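PDB 4N0L: predicted component of a thermophile-specific DNA repair system, contains a RAMP domain from Methanopyrus kandleri, which probably binds CRISPR RNA as the Csm3 subunit of a type III-A antiviral system, and may share the endoribonuclease activity assigned to its family. Local coordinates for residues V337-L340 with D341-V344. Sequence-based numbering, arbitrary orientation.
Sequences VERL and DEVV
Asp341 follows Leu340 at the start of a new helical turn; its OD1 lies close to OE2 of Glu239 on helix 238-255, a pairing of like charges that is probably unfavourable unless screened or protonated. Glu342 sets CB 3.3 Å from Arg339 O, and with CG anti to the backbone N (chi1 -169°) its extended chain brings OE2 loosely to the aliphatic Arg339 CG, at 4.3 Å. That OE2 is 5.7 Å from Arg339 NE. The guanidinium is engaged by other groups: NH1 bonds to the carbonyl of Glu335 and makes a weak salt bridge with Glu338 OE1 (3.5 Å), while NE pairs with Glu326. Val343 N bonds to Arg339 O over 2.9 Å, and its CG2 crowds the same oxygen. Val343 CB also meets Leu340 CD2 at 4.3 Å, a light apolar touch between two buried residues. Val344 closes the turn with a bond from N to Leu340 O (2.8 Å), CG2 lying against that acceptor. With Arg339 as N-cap residue, this is the first turn of helix 340-345, separated from helix 333-338 by a break at Arg339 (phi/psi -116°/24°) and packed on helices 238-255 and 322-325 of the RAMP protein, whose fold is RRM-like.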
loop_
_atom_site.group_PDB
_atom_site.type_symbol
_atom_site.label_atom_id
_atom_site.label_comp_id
_atom_site.label_asym_id
_atom_site.label_seq_id
_atom_site.Cartn_x
_atom_site.Cartn_y
_atom_site.Cartn_z
ATOM N N VAL A 337 4.064 -10.079 9.170
ATOM C CA VAL A 337 2.925 -10.944 8.882
ATOM C C VAL A 337 2.911 -12.153 9.809
ATOM O O VAL A 337 1.901 -12.449 10.447
ATOM C CB VAL A 337 2.940 -11.441 7.422
ATOM C CG1 VAL A 337 1.899 -12.532 7.218
ATOM C CG2 VAL A 337 2.688 -10.294 6.470
ATOM N N GLU A 338 4.053 -12.828 9.892
ATOM C CA GLU A 338 4.193 -14.047 10.682
ATOM C C GLU A 338 3.882 -13.835 12.161
ATOM O O GLU A 338 3.565 -14.784 12.876
ATOM C CB GLU A 338 5.606 -14.612 10.523
ATOM C CG GLU A 338 5.829 -15.352 9.213
ATOM C CD GLU A 338 7.294 -15.443 8.829
ATOM O OE1 GLU A 338 8.155 -15.106 9.670
ATOM O OE2 GLU A 338 7.583 -15.848 7.683
ATOM N N ARG A 339 3.968 -12.589 12.615
ATOM C CA ARG A 339 3.769 -12.274 14.025
ATOM C C ARG A 339 2.544 -11.389 14.253
ATOM O O ARG A 339 2.458 -10.693 15.264
ATOM C CB ARG A 339 5.014 -11.588 14.587
ATOM C CG ARG A 339 6.233 -12.488 14.648
ATOM C CD ARG A 339 7.522 -11.682 14.668
ATOM N NE ARG A 339 8.701 -12.543 14.623
ATOM C CZ ARG A 339 9.171 -13.112 13.516
ATOM N NH1 ARG A 339 8.560 -12.913 12.355
ATOM N NH2 ARG A 339 10.248 -13.882 13.570
ATOM N N LEU A 340 1.593 -11.424 13.324
ATOM C CA LEU A 340 0.466 -10.496 13.368
ATOM C C LEU A 340 -0.547 -10.834 14.457
ATOM O O LEU A 340 -1.160 -9.934 15.033
ATOM C CB LEU A 340 -0.243 -10.453 12.018
ATOM C CG LEU A 340 0.234 -9.359 11.070
ATOM C CD1 LEU A 340 -0.697 -9.284 9.886
ATOM C CD2 LEU A 340 0.305 -8.018 11.785
ATOM N N ASP A 341 -0.731 -12.123 14.725
ATOM C CA ASP A 341 -1.569 -12.558 15.837
ATOM C C ASP A 341 -1.046 -11.931 17.116
ATOM O O ASP A 341 -1.791 -11.342 17.900
ATOM C CB ASP A 341 -1.578 -14.082 15.958
ATOM C CG ASP A 341 -2.409 -14.750 14.882
ATOM O OD1 ASP A 341 -3.277 -14.072 14.294
ATOM O OD2 ASP A 341 -2.194 -15.952 14.623
ATOM N N GLU A 342 0.260 -12.071 17.301
ATOM C CA GLU A 342 0.973 -11.515 18.438
ATOM C C GLU A 342 0.822 -9.992 18.503
ATOM O O GLU A 342 0.549 -9.432 19.564
ATOM C CB GLU A 342 2.444 -11.918 18.337
ATOM C CG GLU A 342 3.297 -11.654 19.549
ATOM C CD GLU A 342 4.473 -12.614 19.617
ATOM O OE1 GLU A 342 5.141 -12.681 20.668
ATOM O OE2 GLU A 342 4.723 -13.308 18.608
ATOM N N VAL A 343 0.990 -9.332 17.360
ATOM C CA VAL A 343 0.894 -7.874 17.274
ATOM C C VAL A 343 -0.503 -7.338 17.594
ATOM O O VAL A 343 -0.661 -6.467 18.450
ATOM C CB VAL A 343 1.305 -7.369 15.875
ATOM C CG1 VAL A 343 0.942 -5.903 15.712
ATOM C CG2 VAL A 343 2.790 -7.567 15.661
ATOM N N VAL A 344 -1.511 -7.857 16.897
ATOM C CA VAL A 344 -2.885 -7.378 17.038
ATOM C C VAL A 344 -3.399 -7.573 18.468
ATOM O O VAL A 344 -4.197 -6.776 18.968
ATOM C CB VAL A 344 -3.824 -8.086 16.030
ATOM C CG1 VAL A 344 -5.278 -7.713 16.274
ATOM C CG2 VAL A 344 -3.421 -7.739 14.605
#